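PDB 6GKE: fucose-specific lectin, which binds L-fucose specifically, preferring core α-1,6-fucosylated glycans, through five sites set between adjacent blades of a six-bladed β-propeller. Local coordinates for residues 116-121 against 178-183; 171-176 against 223-228; 75-80 against 128-133; 217-222 against 274-279. The protein carries 1 engineered substitution. One frame throughout, in Å; residues are numbered along the deposited sequence.

All four contacts bridge neighbouring blades of the propeller. Along the chain the order is 3, 1, 2, 4, joining repeats 2 and 3, 3 and 4, 4 and 5, and 5 and 6, and each successive pair crosses, sharing a four-stranded blade. In interactions 1, 2 and 4 the first strand of one blade packs on the second strand of the next; interaction 3 packs two second strands together. Sharing contacts lie about 10 Å (3 and 1), 8 Å (1 and 2) and 8 Å (2 and 4) apart between centres, 3 and 4 about 18 Å. In interactions 1 to 3 a second-strand arginine reaches a fucose, and the seams line sites that recur five times.

Interaction 1 (116-121 against 178-183); sequences AALQWG and LRIYYQ. With FUC (alpha-L-fucopyranose), chain F; FUC (alpha-L-fucopyranose), chain E.
L118, on the first strand of one blade of the six-bladed β-propeller, meets both L178 and I180 on the second strand of the next blade. The two strand axes run nearly antiparallel, 9.3 Å apart at closest approach. Both methyls of L118 are engaged: CD1 rests 3.8 Å from L178 CD2, while CD2 lies between that same methyl and I180 CD1. Two residues on, the six-membered part of W120 approaches L178 CD2 obliquely, with CZ3 at 3.9 Å; its CG sits between the backbone N and the carbonyl carbon (chi1 86°), bringing the indole beside the leucine. W120 and L178 together form an apolar wall for the fucose of chain E, a sugar also bound by R131, E146 and W199. W120 CH2 is 3.9 Å from methyl C6 of the chain E fucose, and L178 CD1 approaches the same carbon.

R179, pointing away from this seam, serves the next site, with a second partner in D195. Its NH1 donates to L178 O, with the donor above the carbonyl plane, while NE donates to O4 of the chain F fucose at 2.9 Å and NH2 reaches the ring oxygen O5 at 2.8 Å.

Interaction 2 (171-176 against 223-228); sequences TAIGPG and PQIRVY. Engineered in segment 223-228: Q224 (natural residue Asn). With FUC (alpha-L-fucopyranose), chain G.
The amide oxygen OE1 of Q224, an engineered residue (Asn in nature), is gripped by both terminal nitrogens of R226, in the segment 223-228 whose P223 and I225 pack against I173. NH1 reaches it at 2.9 Å in the carbonyl plane, on a lone pair, while NH2 is tilted from that plane; NH1 also donates to I225 O. The guanidinium also presents NE and NH2 to the fucose of chain G, with R226 NE 2.8 Å from O4 and NH2 2.9 Å from O5. E238 and W298 also hydrogen-bond this sugar.

P223, which follows a cis peptide, brings CG to 3.7 Å from I173 CB, and its CB to 3.5 Å from I173 O. I173 CG1 lies between the backbone N and the carbonyl carbon (chi1 68°), which brings CD1 to the proline ring while CG2 meets I225 CD1 at 4.0 Å. Both isoleucines also line the pocket of the fucose held by R179.

I173 and G174 form a classic β bulge where strand 168-174 ends. That strand opens one blade and faces strand 224-230, the second of the following blade, with T171 OG1 bonded to S218 OG of strand 213-219, the neighbour of 224-230.

Interaction 3 (75-80 against 128-133); sequences QIRVYC and PNIRVY. With FUC (alpha-L-fucopyranose), chain B; FUC (alpha-L-fucopyranose), chain E.
Y79 and V132 meet methyl to face. CG2 of the valine stands over the centre of the phenol ring, 3.8 Å from its centroid and only 7° off the ring normal, a CH-π contact. CG1 of V132 is anti to the backbone N (chi1 180°), which leaves CG2 as the branch directed at the ring. I130 comes at the hydroxyl end instead, its CG2 oblique to the ring and 3.5 Å from Y79 OH. The oxygen itself is hydrogen-bonded to E89, a fucose-binding residue; I130 and V132 thus pack against a tyrosine that is probably second-shell to the sugar. The aliphatic part of R77 crosses I130 at about a right angle, with CG 4.2 Å from CD1, and the same CD1 touches methyl C6 of the chain B fucose.

R77 NH1 donates to I76 O, and NE to O4 of the chain B fucose at 2.9 Å. R131, turned away from the contact, places NE 2.8 Å from O4 of the chain E fucose and NH2 2.9 Å from its O5.

The two segments belong to the second strands, 73-81 and 129-134, of adjacent propeller blades; they run roughly parallel, 21° apart, with strand 116-120 flanking 129-134.

Interaction 4 (217-222 against 274-279); sequences ISWGST and IDISVF
The indole of W219 has one face covered by I274, whose side chain is draped over the bicyclic ring. I274 CG1 stands above the six-membered ring, 3.5 Å from its centroid and 9° off the normal, in CH-π geometry. CD1 bends towards the five-membered ring and comes within 3.4 Å of CD2, a tight fit, whereas CG2 lies 3.7 Å from CZ2. This spread follows from CG1 being anti to the backbone N (chi1 -169°) with the chain then folded at chi2 (63°), which sets all the carbons beyond CA close to the indole. Q224 lies on the other face, and R226 meets the ring at its CZ3-CH2 edge. Beyond the ring, I276 CD1 approaches CH2 obliquely at 4.3 Å.

Deeper in the seam, I217 extends its CD1 into I276, where it is 3.7 Å from both CG1 and CG2, and the two isoleucines cross at a slant. The whole interface is thus hydrocarbon and π surface, more buried towards I217 and I276 than at W219 and I274. Its outer end belongs to a sugar site: I274 and I276 line the pocket of the fucose bound by R226, E238 and W298, and W219 touches that sugar as well.

Strand 213-219 opens the fifth propeller blade, beside strand 224-230, and packs here on I274, which follows a cis peptide, and on strand 275-282, the second of the sixth blade, with I217 also touching strand 267-271.

Interaction 1 (116-121 against 178-183)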
# COMPACT_ATOMS: atom_id res chain seq x y z
N ALA A 116 17.12 -11.28 9.21
CA ALA A 116 16.70 -12.57 9.71
C ALA A 116 17.35 -12.79 11.07
O ALA A 116 18.37 -12.19 11.38
CB ALA A 116 17.07 -13.68 8.75
N ALA A 117 16.74 -13.66 11.87
CA ALA A 117 17.31 -13.98 13.16
C ALA A 117 16.99 -15.43 13.51
O ALA A 117 15.98 -15.98 13.07
CB ALA A 117 16.81 -13.04 14.23
N LEU A 118 17.86 -16.02 14.32
CA LEU A 118 17.63 -17.33 14.89
C LEU A 118 18.09 -17.32 16.35
O LEU A 118 18.81 -16.43 16.80
CB LEU A 118 18.33 -18.42 14.07
CG LEU A 118 19.85 -18.33 13.93
CD1 LEU A 118 20.59 -18.74 15.20
CD2 LEU A 118 20.32 -19.20 12.77
N GLN A 119 17.67 -18.35 17.08
CA GLN A 119 18.05 -18.52 18.46
C GLN A 119 18.10 -20.02 18.76
O GLN A 119 17.28 -20.78 18.26
CB GLN A 119 17.05 -17.81 19.37
CG GLN A 119 17.43 -17.77 20.85
CD GLN A 119 17.19 -19.03 21.66
OE1 GLN A 119 17.91 -19.28 22.63
NE2 GLN A 119 16.18 -19.81 21.31
N TRP A 120 19.03 -20.41 19.63
CA TRP A 120 18.98 -21.76 20.20
C TRP A 120 19.51 -21.72 21.64
O TRP A 120 20.36 -20.91 21.99
CB TRP A 120 19.78 -22.79 19.38
CG TRP A 120 21.23 -22.83 19.75
CD1 TRP A 120 21.79 -23.60 20.73
CD2 TRP A 120 22.28 -22.00 19.24
NE1 TRP A 120 23.13 -23.31 20.85
CE2 TRP A 120 23.46 -22.34 19.94
CE3 TRP A 120 22.35 -21.02 18.24
CZ2 TRP A 120 24.68 -21.74 19.68
CZ3 TRP A 120 23.57 -20.43 17.98
CH2 TRP A 120 24.72 -20.79 18.69
N GLY A 121 19.01 -22.66 22.43
CA GLY A 121 19.58 -22.98 23.72
C GLY A 121 18.85 -22.34 24.90
O GLY A 121 18.90 -22.86 26.00
N LEU A 178 23.44 -24.18 12.32
CA LEU A 178 22.73 -23.07 11.69
C LEU A 178 22.64 -23.28 10.18
O LEU A 178 23.59 -23.75 9.57
CB LEU A 178 23.49 -21.76 11.94
CG LEU A 178 23.99 -21.53 13.36
CD1 LEU A 178 24.64 -20.16 13.46
CD2 LEU A 178 22.88 -21.68 14.39
N ARG A 179 21.51 -22.87 9.60
CA ARG A 179 21.34 -22.87 8.16
C ARG A 179 20.74 -21.52 7.74
O ARG A 179 19.71 -21.10 8.28
CB ARG A 179 20.46 -24.02 7.68
CG ARG A 179 21.02 -25.41 7.96
CD ARG A 179 22.30 -25.71 7.19
NE ARG A 179 22.80 -27.06 7.40
CZ ARG A 179 23.62 -27.44 8.38
NH1 ARG A 179 24.04 -26.57 9.29
NH2 ARG A 179 24.03 -28.69 8.44
N ILE A 180 21.41 -20.87 6.79
CA ILE A 180 21.05 -19.55 6.30
C ILE A 180 20.77 -19.66 4.81
O ILE A 180 21.57 -20.25 4.07
CB ILE A 180 22.17 -18.52 6.56
CG1 ILE A 180 22.72 -18.59 7.99
CG2 ILE A 180 21.71 -17.13 6.16
CD1 ILE A 180 21.69 -18.35 9.09
N TYR A 181 19.63 -19.11 4.38
CA TYR A 181 19.16 -19.18 3.00
C TYR A 181 19.06 -17.76 2.45
O TYR A 181 18.58 -16.86 3.12
CB TYR A 181 17.81 -19.91 2.92
CG TYR A 181 17.92 -21.30 3.47
CD1 TYR A 181 18.36 -22.34 2.67
CD2 TYR A 181 17.71 -21.56 4.81
CE1 TYR A 181 18.55 -23.61 3.19
CE2 TYR A 181 17.90 -22.82 5.34
CZ TYR A 181 18.33 -23.85 4.53
OH TYR A 181 18.55 -25.09 5.07
N TYR A 182 19.53 -17.57 1.22
CA TYR A 182 19.55 -16.25 0.61
C TYR A 182 19.53 -16.43 -0.91
O TYR A 182 19.72 -17.54 -1.39
CB TYR A 182 20.80 -15.49 1.06
CG TYR A 182 22.09 -16.15 0.64
CD1 TYR A 182 22.65 -17.17 1.39
CD2 TYR A 182 22.71 -15.80 -0.55
CE1 TYR A 182 23.81 -17.81 0.98
CE2 TYR A 182 23.88 -16.42 -0.96
CZ TYR A 182 24.43 -17.44 -0.20
OH TYR A 182 25.57 -18.05 -0.63
N GLN A 183 19.31 -15.35 -1.65
CA GLN A 183 19.27 -15.43 -3.10
C GLN A 183 20.56 -14.82 -3.66
O GLN A 183 20.85 -13.64 -3.45
CB GLN A 183 18.03 -14.73 -3.64
CG GLN A 183 17.84 -14.93 -5.14
CD GLN A 183 16.50 -14.44 -5.62
OE1 GLN A 183 16.00 -13.42 -5.17
NE2 GLN A 183 15.91 -15.17 -6.55
C1 FUC F . 24.17 -30.17 5.03
C2 FUC F . 23.63 -29.33 3.88
C3 FUC F . 22.21 -29.76 3.53
C4 FUC F . 21.33 -29.69 4.78
C5 FUC F . 21.93 -30.61 5.84
C6 FUC F . 21.13 -30.60 7.14
O1 FUC F . 24.36 -31.49 4.53
O2 FUC F . 24.51 -29.45 2.75
O3 FUC F . 21.70 -28.99 2.44
O4 FUC F . 21.29 -28.37 5.32
O5 FUC F . 23.26 -30.17 6.14
C1 FUC E . 30.04 -17.88 16.63
C2 FUC E . 30.02 -17.03 15.37
C3 FUC E . 29.77 -17.95 14.16
C4 FUC E . 28.49 -18.77 14.37
C5 FUC E . 28.69 -19.60 15.63
C6 FUC E . 27.51 -20.50 15.93
O1 FUC E . 31.24 -18.66 16.60
O2 FUC E . 31.25 -16.30 15.24
O3 FUC E . 29.71 -17.19 12.95
O4 FUC E . 27.34 -17.94 14.57
O5 FUC E . 28.88 -18.72 16.74

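Interaction 2 (171-176 against 223-228)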
# COMPACT_ATOMS: atom_id res chain seq x y z
N THR A 171 17.66 -20.40 10.34
CA THR A 171 17.09 -21.35 11.29
C THR A 171 18.21 -22.12 11.99
O THR A 171 19.21 -22.48 11.37
CB THR A 171 16.05 -22.24 10.59
OG1 THR A 171 15.39 -23.06 11.56
CG2 THR A 171 16.64 -23.13 9.51
N ALA A 172 18.01 -22.38 13.29
CA ALA A 172 18.87 -23.26 14.06
C ALA A 172 18.29 -24.67 13.99
O ALA A 172 17.28 -24.96 14.62
CB ALA A 172 18.98 -22.78 15.49
N ILE A 173 18.92 -25.52 13.18
CA ILE A 173 18.39 -26.86 12.90
C ILE A 173 18.72 -27.84 14.03
O ILE A 173 18.21 -28.96 14.05
CB ILE A 173 18.88 -27.38 11.54
CG1 ILE A 173 20.38 -27.68 11.52
CG2 ILE A 173 18.47 -26.42 10.43
CD1 ILE A 173 20.82 -28.49 10.31
N GLY A 174 19.60 -27.43 14.94
CA GLY A 174 19.97 -28.19 16.11
C GLY A 174 20.81 -27.29 17.00
O GLY A 174 21.08 -26.15 16.63
N PRO A 175 21.25 -27.77 18.18
CA PRO A 175 22.05 -26.93 19.07
C PRO A 175 23.33 -26.46 18.38
O PRO A 175 24.17 -27.26 17.99
CB PRO A 175 22.36 -27.86 20.25
CG PRO A 175 21.24 -28.88 20.22
CD PRO A 175 20.95 -29.09 18.75
N GLY A 176 23.44 -25.15 18.17
CA GLY A 176 24.61 -24.55 17.54
C GLY A 176 24.81 -24.98 16.10
O GLY A 176 25.91 -24.87 15.58
N PRO A 223 17.50 -33.24 10.91
CA PRO A 223 16.24 -32.58 11.21
C PRO A 223 15.41 -32.33 9.95
O PRO A 223 15.91 -32.46 8.83
CB PRO A 223 16.71 -31.25 11.82
CG PRO A 223 17.94 -30.92 11.01
CD PRO A 223 18.56 -32.26 10.68
N GLN A 224 14.14 -31.96 10.16
CA GLN A 224 13.30 -31.45 9.10
C GLN A 224 13.60 -29.96 8.91
O GLN A 224 13.70 -29.21 9.88
CB GLN A 224 11.82 -31.62 9.46
CG GLN A 224 11.39 -33.07 9.64
CD GLN A 224 11.42 -33.86 8.36
OE1 GLN A 224 11.04 -33.38 7.29
NE2 GLN A 224 11.86 -35.11 8.46
N ILE A 225 13.75 -29.55 7.64
CA ILE A 225 13.92 -28.14 7.30
C ILE A 225 12.86 -27.80 6.25
O ILE A 225 12.61 -28.61 5.36
CB ILE A 225 15.33 -27.81 6.77
CG1 ILE A 225 16.43 -28.42 7.64
CG2 ILE A 225 15.50 -26.30 6.63
CD1 ILE A 225 17.81 -28.34 7.03
N ARG A 226 12.27 -26.61 6.35
CA ARG A 226 11.41 -26.10 5.29
C ARG A 226 11.88 -24.69 4.95
O ARG A 226 12.06 -23.86 5.84
CB ARG A 226 9.94 -26.08 5.70
CG ARG A 226 9.38 -27.42 6.15
CD ARG A 226 9.31 -28.45 5.04
NE ARG A 226 8.69 -29.70 5.47
CZ ARG A 226 9.35 -30.74 5.97
NH1 ARG A 226 10.67 -30.74 6.05
NH2 ARG A 226 8.68 -31.80 6.39
N VAL A 227 12.08 -24.44 3.65
CA VAL A 227 12.47 -23.14 3.14
C VAL A 227 11.31 -22.64 2.27
O VAL A 227 10.85 -23.36 1.38
CB VAL A 227 13.78 -23.22 2.34
CG1 VAL A 227 14.21 -21.86 1.83
CG2 VAL A 227 14.89 -23.85 3.16
N TYR A 228 10.86 -21.42 2.55
CA TYR A 228 9.74 -20.79 1.86
C TYR A 228 10.25 -19.60 1.06
O TYR A 228 11.11 -18.85 1.52
CB TYR A 228 8.68 -20.30 2.85
CG TYR A 228 8.09 -21.44 3.63
CD1 TYR A 228 7.17 -22.29 3.04
CD2 TYR A 228 8.53 -21.74 4.90
CE1 TYR A 228 6.68 -23.40 3.70
CE2 TYR A 228 8.06 -22.85 5.58
CZ TYR A 228 7.14 -23.69 4.98
OH TYR A 228 6.71 -24.82 5.63
C1 FUC G . 5.69 -32.29 4.38
C2 FUC G . 5.60 -31.22 3.29
C3 FUC G . 4.52 -30.20 3.65
C4 FUC G . 4.77 -29.63 5.05
C5 FUC G . 4.84 -30.79 6.03
C6 FUC G . 5.11 -30.37 7.47
O1 FUC G . 4.50 -33.07 4.37
O2 FUC G . 5.29 -31.86 2.04
O3 FUC G . 4.48 -29.18 2.64
O4 FUC G . 6.01 -28.92 5.14
O5 FUC G . 5.89 -31.68 5.65

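Interaction 3 (75-80 against 128-133)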
# COMPACT_ATOMS: atom_id res chain seq x y z
N GLN A 75 10.49 -14.75 26.66
CA GLN A 75 11.37 -13.74 26.10
C GLN A 75 11.10 -13.61 24.60
O GLN A 75 11.01 -14.60 23.89
CB GLN A 75 12.84 -14.09 26.34
CG GLN A 75 13.21 -14.22 27.81
CD GLN A 75 13.49 -12.90 28.48
OE1 GLN A 75 13.76 -11.88 27.84
NE2 GLN A 75 13.42 -12.90 29.81
N ILE A 76 10.97 -12.36 24.14
CA ILE A 76 10.84 -12.08 22.72
C ILE A 76 11.87 -11.00 22.37
O ILE A 76 12.10 -10.08 23.16
CB ILE A 76 9.42 -11.64 22.30
CG1 ILE A 76 8.37 -12.65 22.78
CG2 ILE A 76 9.35 -11.42 20.80
CD1 ILE A 76 6.95 -12.14 22.73
N ARG A 77 12.48 -11.13 21.20
CA ARG A 77 13.32 -10.07 20.65
C ARG A 77 12.84 -9.78 19.23
O ARG A 77 12.67 -10.71 18.44
CB ARG A 77 14.80 -10.48 20.63
CG ARG A 77 15.35 -10.91 21.98
CD ARG A 77 15.41 -9.77 22.99
NE ARG A 77 16.00 -10.17 24.26
CZ ARG A 77 15.33 -10.67 25.30
NH1 ARG A 77 14.02 -10.85 25.25
NH2 ARG A 77 15.98 -11.00 26.41
N VAL A 78 12.61 -8.50 18.95
CA VAL A 78 12.19 -8.04 17.64
C VAL A 78 13.27 -7.10 17.11
O VAL A 78 13.59 -6.11 17.75
CB VAL A 78 10.82 -7.34 17.67
CG1 VAL A 78 10.42 -6.85 16.28
CG2 VAL A 78 9.74 -8.25 18.24
N TYR A 79 13.82 -7.45 15.94
CA TYR A 79 14.90 -6.69 15.29
C TYR A 79 14.31 -5.83 14.18
O TYR A 79 13.38 -6.24 13.48
CB TYR A 79 15.98 -7.65 14.77
CG TYR A 79 16.57 -8.41 15.92
CD1 TYR A 79 17.43 -7.77 16.80
CD2 TYR A 79 16.16 -9.70 16.24
CE1 TYR A 79 17.90 -8.39 17.94
CE2 TYR A 79 16.62 -10.34 17.38
CZ TYR A 79 17.47 -9.68 18.25
OH TYR A 79 17.87 -10.29 19.40
N CYS A 80 14.88 -4.63 14.05
CA CYS A 80 14.41 -3.64 13.10
C CYS A 80 15.55 -2.65 12.86
O CYS A 80 16.66 -2.85 13.35
CB CYS A 80 13.15 -2.96 13.62
SG CYS A 80 13.43 -2.01 15.14
N PRO A 128 20.31 -18.04 26.28
CA PRO A 128 20.02 -18.00 24.85
C PRO A 128 21.27 -17.70 24.02
O PRO A 128 22.23 -17.09 24.49
CB PRO A 128 19.01 -16.85 24.74
CG PRO A 128 19.46 -15.90 25.84
CD PRO A 128 19.90 -16.81 26.97
N ASN A 129 21.21 -18.12 22.76
CA ASN A 129 22.21 -17.81 21.76
C ASN A 129 21.46 -17.26 20.55
O ASN A 129 20.67 -17.98 19.96
CB ASN A 129 23.01 -19.04 21.34
CG ASN A 129 23.72 -19.68 22.51
OD1 ASN A 129 24.83 -19.30 22.85
ND2 ASN A 129 23.06 -20.65 23.14
N ILE A 130 21.69 -15.97 20.24
CA ILE A 130 20.96 -15.29 19.17
C ILE A 130 21.94 -14.97 18.05
O ILE A 130 23.08 -14.59 18.31
CB ILE A 130 20.26 -14.01 19.68
CG1 ILE A 130 19.37 -14.29 20.88
CG2 ILE A 130 19.48 -13.34 18.56
CD1 ILE A 130 18.93 -13.04 21.62
N ARG A 131 21.47 -15.08 16.81
CA ARG A 131 22.24 -14.62 15.65
C ARG A 131 21.30 -13.79 14.78
O ARG A 131 20.17 -14.21 14.52
CB ARG A 131 22.82 -15.79 14.86
CG ARG A 131 23.68 -16.76 15.67
CD ARG A 131 24.99 -16.14 16.12
NE ARG A 131 25.87 -17.06 16.83
CZ ARG A 131 25.93 -17.22 18.15
NH1 ARG A 131 25.04 -16.65 18.95
NH2 ARG A 131 26.89 -17.97 18.68
N VAL A 132 21.78 -12.63 14.34
CA VAL A 132 21.03 -11.70 13.51
C VAL A 132 21.80 -11.49 12.21
O VAL A 132 23.01 -11.26 12.25
CB VAL A 132 20.78 -10.37 14.23
CG1 VAL A 132 20.00 -9.40 13.36
CG2 VAL A 132 20.09 -10.57 15.57
N TYR A 133 21.09 -11.58 11.08
CA TYR A 133 21.68 -11.49 9.75
C TYR A 133 21.13 -10.27 9.03
O TYR A 133 19.93 -9.99 9.07
CB TYR A 133 21.41 -12.79 8.97
CG TYR A 133 21.99 -13.98 9.69
CD1 TYR A 133 23.31 -14.35 9.49
CD2 TYR A 133 21.26 -14.65 10.65
CE1 TYR A 133 23.88 -15.38 10.22
CE2 TYR A 133 21.82 -15.67 11.39
CZ TYR A 133 23.14 -16.04 11.18
OH TYR A 133 23.68 -17.04 11.94
C1 FUC B . 18.74 -8.51 26.71
C2 FUC B . 18.94 -7.55 25.54
C3 FUC B . 20.12 -8.00 24.68
C4 FUC B . 19.89 -9.44 24.24
C5 FUC B . 19.76 -10.32 25.48
C6 FUC B . 19.54 -11.79 25.17
O2 FUC B . 19.18 -6.23 26.03
O3 FUC B . 20.29 -7.10 23.58
O4 FUC B . 18.68 -9.59 23.48
O5 FUC B . 18.63 -9.86 26.26
C1 FUC E . 30.04 -17.88 16.63
C2 FUC E . 30.02 -17.03 15.37
C3 FUC E . 29.77 -17.95 14.16
C4 FUC E . 28.49 -18.77 14.37
C5 FUC E . 28.69 -19.60 15.63
C6 FUC E . 27.51 -20.50 15.93
O1 FUC E . 31.24 -18.66 16.60
O2 FUC E . 31.25 -16.30 15.24
O3 FUC E . 29.71 -17.19 12.95
O4 FUC E . 27.34 -17.94 14.57
O5 FUC E . 28.88 -18.72 16.74

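Interaction 4 (217-222 against 274-279)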
# COMPACT_ATOMS: atom_id res chain seq x y z
N ILE A 217 12.32 -22.52 8.46
CA ILE A 217 12.04 -23.12 9.76
C ILE A 217 12.67 -24.52 9.79
O ILE A 217 13.02 -25.09 8.76
CB ILE A 217 10.52 -23.21 10.02
CG1 ILE A 217 9.84 -24.08 8.96
CG2 ILE A 217 9.92 -21.82 10.10
CD1 ILE A 217 8.41 -24.48 9.26
N SER A 218 12.75 -25.08 10.99
CA SER A 218 13.27 -26.43 11.15
C SER A 218 12.79 -27.00 12.48
O SER A 218 12.44 -26.25 13.39
CB SER A 218 14.78 -26.46 11.06
OG SER A 218 15.37 -25.75 12.14
N TRP A 219 12.81 -28.33 12.58
CA TRP A 219 12.47 -29.00 13.82
C TRP A 219 12.98 -30.43 13.76
O TRP A 219 13.36 -30.94 12.71
CB TRP A 219 10.95 -28.98 14.08
CG TRP A 219 10.15 -29.87 13.18
CD1 TRP A 219 9.67 -31.12 13.45
CD2 TRP A 219 9.72 -29.55 11.85
NE1 TRP A 219 8.97 -31.59 12.36
CE2 TRP A 219 8.99 -30.65 11.36
CE3 TRP A 219 9.87 -28.42 11.02
CZ2 TRP A 219 8.43 -30.66 10.08
CZ3 TRP A 219 9.31 -28.43 9.76
CH2 TRP A 219 8.60 -29.53 9.30
N GLY A 220 12.98 -31.08 14.92
CA GLY A 220 13.15 -32.51 14.98
C GLY A 220 14.60 -32.96 14.99
O GLY A 220 15.52 -32.20 15.30
N SER A 221 14.79 -34.24 14.67
CA SER A 221 16.04 -34.95 14.86
C SER A 221 16.77 -35.22 13.54
O SER A 221 17.98 -35.40 13.54
CB SER A 221 15.80 -36.24 15.61
OG SER A 221 14.94 -37.12 14.89
N THR A 222 16.04 -35.29 12.43
CA THR A 222 16.66 -35.58 11.14
C THR A 222 17.75 -34.56 10.79
O THR A 222 18.83 -34.96 10.39
CB THR A 222 15.61 -35.75 10.04
OG1 THR A 222 14.87 -36.93 10.35
CG2 THR A 222 16.20 -35.88 8.66
N ILE A 274 4.05 -31.04 13.93
CA ILE A 274 4.55 -29.71 13.64
C ILE A 274 3.36 -28.81 13.29
O ILE A 274 2.43 -29.24 12.62
CB ILE A 274 5.59 -29.72 12.49
CG1 ILE A 274 6.33 -28.38 12.35
CG2 ILE A 274 4.96 -30.14 11.17
CD1 ILE A 274 7.17 -27.99 13.55
N ASP A 275 3.42 -27.57 13.77
CA ASP A 275 2.49 -26.50 13.41
C ASP A 275 3.29 -25.44 12.65
O ASP A 275 4.38 -25.07 13.10
CB ASP A 275 1.84 -25.91 14.65
CG ASP A 275 1.11 -26.94 15.48
OD1 ASP A 275 0.21 -27.60 14.94
OD2 ASP A 275 1.46 -27.08 16.67
N ILE A 276 2.77 -25.00 11.49
CA ILE A 276 3.46 -24.02 10.64
C ILE A 276 2.46 -22.96 10.20
O ILE A 276 1.38 -23.28 9.72
CB ILE A 276 4.10 -24.68 9.40
CG1 ILE A 276 5.00 -25.86 9.76
CG2 ILE A 276 4.85 -23.62 8.60
CD1 ILE A 276 5.40 -26.71 8.57
N SER A 277 2.87 -21.69 10.32
CA SER A 277 2.18 -20.56 9.72
C SER A 277 3.12 -19.84 8.75
O SER A 277 4.27 -19.61 9.11
CB SER A 277 1.71 -19.58 10.76
OG SER A 277 0.78 -20.18 11.65
N VAL A 278 2.61 -19.47 7.58
CA VAL A 278 3.36 -18.62 6.65
C VAL A 278 2.48 -17.42 6.33
O VAL A 278 1.45 -17.55 5.65
CB VAL A 278 3.82 -19.34 5.38
CG1 VAL A 278 4.68 -18.42 4.52
CG2 VAL A 278 4.57 -20.62 5.69
N PHE A 279 2.88 -16.25 6.83
CA PHE A 279 2.12 -15.01 6.73
C PHE A 279 2.43 -14.29 5.42
O PHE A 279 3.56 -14.34 4.92
CB PHE A 279 2.45 -14.10 7.91
CG PHE A 279 2.05 -14.70 9.22
CD1 PHE A 279 0.77 -14.51 9.71
CD2 PHE A 279 2.91 -15.53 9.93
CE1 PHE A 279 0.37 -15.09 10.90
CE2 PHE A 279 2.51 -16.12 11.12
CZ PHE A 279 1.24 -15.91 11.60